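Local atomic coordinates of Arf-GAP domain and FG repeat-containing protein 1 (Homo sapiens, PDB entry 2OLM), a protein that is required for vesicle docking or fusion during acrosome biogenesis and, in HIV-1 infection, acts as a cofactor of viral Rev in moving RNA to the cytoplasm. Residues Q8-M19 against T71-Q81. Sequence-based numbering, arbitrary orientation.
Sequences QEEKHLKMLRDM and TFTQQEIEFLQ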
# COMPACT_ATOMS: atom_id res chain seq x y z
N GLN A 8 1.47 -7.23 11.40
CA GLN A 8 0.22 -6.48 11.60
C GLN A 8 0.12 -5.26 10.72
O GLN A 8 -0.96 -4.98 10.15
CB GLN A 8 0.08 -6.06 13.08
CG GLN A 8 -0.12 -7.23 14.01
CD GLN A 8 -1.19 -8.16 13.51
OE1 GLN A 8 -2.35 -7.76 13.35
NE2 GLN A 8 -0.82 -9.42 13.23
N GLU A 9 1.22 -4.54 10.57
CA GLU A 9 1.28 -3.37 9.68
C GLU A 9 0.94 -3.73 8.24
O GLU A 9 0.16 -3.05 7.60
CB GLU A 9 2.65 -2.68 9.72
CG GLU A 9 2.87 -1.92 11.02
CD GLU A 9 4.23 -1.28 11.11
OE1 GLU A 9 5.11 -1.56 10.27
OE2 GLU A 9 4.43 -0.48 12.06
N GLU A 10 1.51 -4.82 7.72
CA GLU A 10 1.25 -5.17 6.35
C GLU A 10 -0.16 -5.73 6.17
O GLU A 10 -0.80 -5.50 5.15
CB GLU A 10 2.29 -6.17 5.84
CG GLU A 10 3.71 -5.62 5.89
CD GLU A 10 3.90 -4.32 5.16
OE1 GLU A 10 3.52 -4.23 3.99
OE2 GLU A 10 4.40 -3.34 5.77
N LYS A 11 -0.67 -6.42 7.18
CA LYS A 11 -2.05 -6.90 7.17
C LYS A 11 -3.02 -5.73 7.07
O LYS A 11 -3.98 -5.77 6.28
CB LYS A 11 -2.35 -7.71 8.44
CG LYS A 11 -3.75 -8.33 8.48
CD LYS A 11 -4.02 -9.02 9.82
N HIS A 12 -2.74 -4.69 7.82
CA HIS A 12 -3.61 -3.51 7.78
C HIS A 12 -3.61 -2.83 6.41
O HIS A 12 -4.64 -2.35 5.90
CB HIS A 12 -3.23 -2.54 8.88
CG HIS A 12 -3.49 -3.05 10.26
ND1 HIS A 12 -2.74 -2.65 11.34
CD2 HIS A 12 -4.36 -3.97 10.73
CE1 HIS A 12 -3.16 -3.29 12.42
NE2 HIS A 12 -4.15 -4.08 12.08
N LEU A 13 -2.43 -2.80 5.77
CA LEU A 13 -2.31 -2.22 4.44
C LEU A 13 -3.02 -3.10 3.42
O LEU A 13 -3.65 -2.61 2.48
CB LEU A 13 -0.85 -2.04 4.06
CG LEU A 13 -0.09 -0.97 4.83
CD1 LEU A 13 1.37 -0.94 4.37
CD2 LEU A 13 -0.76 0.40 4.61
N LYS A 14 -2.96 -4.42 3.58
CA LYS A 14 -3.72 -5.30 2.69
C LYS A 14 -5.24 -5.02 2.81
O LYS A 14 -5.97 -4.87 1.80
CB LYS A 14 -3.38 -6.76 3.00
CG LYS A 14 -4.16 -7.75 2.12
CD LYS A 14 -3.96 -9.23 2.51
CE LYS A 14 -4.91 -10.13 1.70
NZ LYS A 14 -4.99 -11.58 2.18
N MET A 15 -5.68 -4.90 4.07
CA MET A 15 -7.10 -4.58 4.35
C MET A 15 -7.49 -3.21 3.77
O MET A 15 -8.55 -3.07 3.19
CB MET A 15 -7.34 -4.61 5.86
CG MET A 15 -7.25 -5.98 6.46
SD MET A 15 -7.03 -5.98 8.27
CE MET A 15 -8.73 -5.89 8.87
N LEU A 16 -6.61 -2.25 3.90
CA LEU A 16 -6.81 -0.91 3.36
C LEU A 16 -6.96 -0.93 1.84
O LEU A 16 -7.86 -0.30 1.25
CB LEU A 16 -5.63 -0.03 3.79
CG LEU A 16 -5.67 1.42 3.36
CD1 LEU A 16 -6.91 2.11 3.96
CD2 LEU A 16 -4.37 2.10 3.81
N ARG A 17 -6.09 -1.68 1.17
CA ARG A 17 -6.14 -1.75 -0.29
C ARG A 17 -7.31 -2.58 -0.84
O ARG A 17 -7.76 -2.35 -1.97
CB ARG A 17 -4.80 -2.26 -0.80
CG ARG A 17 -3.64 -1.31 -0.52
CD ARG A 17 -3.75 0.02 -1.26
NE ARG A 17 -2.72 0.95 -0.83
CZ ARG A 17 -2.72 2.24 -1.14
NH1 ARG A 17 -3.68 2.72 -1.89
NH2 ARG A 17 -1.78 3.03 -0.72
N ASP A 18 -7.81 -3.51 -0.04
CA ASP A 18 -9.09 -4.14 -0.32
C ASP A 18 -10.17 -3.05 -0.40
O ASP A 18 -10.98 -3.03 -1.32
CB ASP A 18 -9.43 -5.20 0.72
CG ASP A 18 -10.73 -5.93 0.42
OD1 ASP A 18 -10.72 -6.89 -0.39
OD2 ASP A 18 -11.78 -5.53 1.01
N MET A 19 -10.15 -2.11 0.55
CA MET A 19 -11.16 -1.06 0.58
C MET A 19 -10.94 -0.03 -0.49
O MET A 19 -11.91 0.43 -1.11
CB MET A 19 -11.17 -0.37 1.94
CG MET A 19 -11.85 -1.19 3.02
SD MET A 19 -11.93 -0.34 4.61
CE MET A 19 -10.27 -0.66 5.22
N THR A 71 0.24 4.93 9.81
CA THR A 71 0.18 3.58 10.34
C THR A 71 -1.18 3.46 11.01
O THR A 71 -1.36 3.90 12.16
CB THR A 71 1.31 3.31 11.31
OG1 THR A 71 2.56 3.55 10.65
CG2 THR A 71 1.27 1.86 11.78
N PHE A 72 -2.16 2.95 10.27
CA PHE A 72 -3.52 2.80 10.81
C PHE A 72 -3.54 1.70 11.84
O PHE A 72 -2.81 0.71 11.73
CB PHE A 72 -4.52 2.48 9.70
CG PHE A 72 -4.78 3.63 8.79
CD1 PHE A 72 -5.55 4.71 9.21
CD2 PHE A 72 -4.23 3.68 7.54
CE1 PHE A 72 -5.78 5.77 8.37
CE2 PHE A 72 -4.42 4.75 6.73
CZ PHE A 72 -5.23 5.81 7.13
N THR A 73 -4.35 1.86 12.87
CA THR A 73 -4.56 0.80 13.86
C THR A 73 -5.65 -0.20 13.42
O THR A 73 -6.45 0.08 12.52
CB THR A 73 -4.99 1.38 15.19
OG1 THR A 73 -6.29 1.97 15.03
CG2 THR A 73 -3.99 2.44 15.66
N GLN A 74 -5.71 -1.37 14.07
CA GLN A 74 -6.76 -2.31 13.81
C GLN A 74 -8.13 -1.69 13.98
O GLN A 74 -9.03 -1.91 13.16
CB GLN A 74 -6.58 -3.52 14.74
CG GLN A 74 -7.55 -4.65 14.50
CD GLN A 74 -7.23 -5.50 13.26
OE1 GLN A 74 -6.05 -5.67 12.87
NE2 GLN A 74 -8.28 -6.05 12.64
N GLN A 75 -8.28 -0.89 15.06
CA GLN A 75 -9.56 -0.19 15.33
C GLN A 75 -9.95 0.72 14.15
O GLN A 75 -11.09 0.75 13.68
CB GLN A 75 -9.43 0.63 16.62
CG GLN A 75 -9.53 -0.17 17.90
CD GLN A 75 -9.17 0.69 19.10
OE1 GLN A 75 -10.04 1.05 19.90
NE2 GLN A 75 -7.90 1.06 19.20
N GLU A 76 -9.00 1.48 13.65
CA GLU A 76 -9.31 2.35 12.54
C GLU A 76 -9.69 1.59 11.27
O GLU A 76 -10.66 1.94 10.58
CB GLU A 76 -8.14 3.28 12.28
CG GLU A 76 -7.94 4.31 13.36
CD GLU A 76 -6.69 5.09 13.23
OE1 GLU A 76 -5.65 4.55 12.82
OE2 GLU A 76 -6.73 6.29 13.54
N ILE A 77 -8.91 0.55 10.93
CA ILE A 77 -9.20 -0.27 9.76
C ILE A 77 -10.60 -0.88 9.85
O ILE A 77 -11.38 -0.83 8.92
CB ILE A 77 -8.13 -1.35 9.59
CG1 ILE A 77 -6.78 -0.70 9.25
CG2 ILE A 77 -8.61 -2.41 8.57
CD1 ILE A 77 -6.71 -0.02 7.88
N GLU A 78 -10.96 -1.40 11.02
CA GLU A 78 -12.29 -1.99 11.19
C GLU A 78 -13.41 -0.96 11.10
O GLU A 78 -14.46 -1.24 10.52
CB GLU A 78 -12.39 -2.76 12.48
CG GLU A 78 -11.49 -4.01 12.46
CD GLU A 78 -11.56 -4.86 13.67
OE1 GLU A 78 -12.26 -4.51 14.63
OE2 GLU A 78 -10.90 -5.90 13.67
N PHE A 79 -13.18 0.24 11.62
CA PHE A 79 -14.15 1.30 11.44
C PHE A 79 -14.38 1.59 9.96
O PHE A 79 -15.48 1.75 9.49
CB PHE A 79 -13.67 2.57 12.18
CG PHE A 79 -14.60 3.73 12.04
CD1 PHE A 79 -15.77 3.75 12.79
CD2 PHE A 79 -14.38 4.75 11.13
CE1 PHE A 79 -16.67 4.79 12.70
CE2 PHE A 79 -15.31 5.80 11.03
CZ PHE A 79 -16.46 5.78 11.82
N LEU A 80 -13.29 1.69 9.21
CA LEU A 80 -13.38 1.95 7.79
C LEU A 80 -14.11 0.83 7.04
O LEU A 80 -14.85 1.09 6.11
CB LEU A 80 -11.99 2.16 7.21
CG LEU A 80 -11.30 3.46 7.59
CD1 LEU A 80 -9.80 3.46 7.23
CD2 LEU A 80 -11.99 4.67 7.00
N GLN A 81 -13.88 -0.41 7.46
CA GLN A 81 -14.55 -1.55 6.84
C GLN A 81 -16.05 -1.47 7.02
O GLN A 81 -16.80 -1.89 6.15
CB GLN A 81 -14.05 -2.85 7.43
CG GLN A 81 -12.65 -3.17 6.96
CD GLN A 81 -12.15 -4.47 7.53
OE1 GLN A 81 -12.48 -4.84 8.67
NE2 GLN A 81 -11.35 -5.20 6.75
O HOH W 1 -0.78 -0.70 11.03
O HOH W 2 -10.76 -4.56 3.99
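Ile-77 enters as a knob among His-12, Met-15, Leu-16 and Met-19, a worked example of knobs-into-holes packing between two nearly parallel helices of the zinc-finger Arf-GAP domain. The axes of the segments 8-19 and 74-81 approach to 10.3 Å, with 16° between their directions. The branches of the knob divide the hole: CG1 lies against CB of His-12, CD1 reaches toward CB of Leu-16, and CG2 presses on Met-15, where Ile-77 CG2 and Met-15 CE are only 3.5 Å apart, tighter than a usual carbon contact. A bend at chi3 (86°) swings CE to where it touches both Ile-77 CG2 and NE2 of Gln-81. Further along, Met-19 lays its sulfur against the backbone between Leu-80 and Gln-81, with SD 3.6 Å from Leu-80 CB. Leu-16 CD2 meets Phe-72 at CE2, and Val-39 of the sheet touches both Phe-72 and Leu-80, joining the helix pair to the strands.

Polar contacts gather at the first turn of the helix that starts at Gln-74. His-12 donates from NE2 to Gln-74 OE1 over 2.6 Å; the oxygen lies in the ring plane, yet the donor stands 38° out of the amide's carbonyl plane. Gln-74 NE2 gives a nearly straight bond to Glu-78 OE2, and bonds at both OE1 and NE2 fix the amide's rotation. Thr-73, the N-cap residue, and Glu-76 form a capping box: Glu-76 N donates to Thr-73 OG1, and Thr-73 N to Glu-76 OE1. Lys-65 makes a salt bridge with Glu-76. Glu-10, Lys-14, Arg-17 and Asp-18 form salt bridges with a second subunit, while Asp-18 OD2 also accepts from the water that links Met-15 O and Gln-81 NE2. Across the imidazole from Gln-74, another water at the ring edge lies 2.8 Å from His-12 ND1 and donates to Phe-72 O at 2.6 Å.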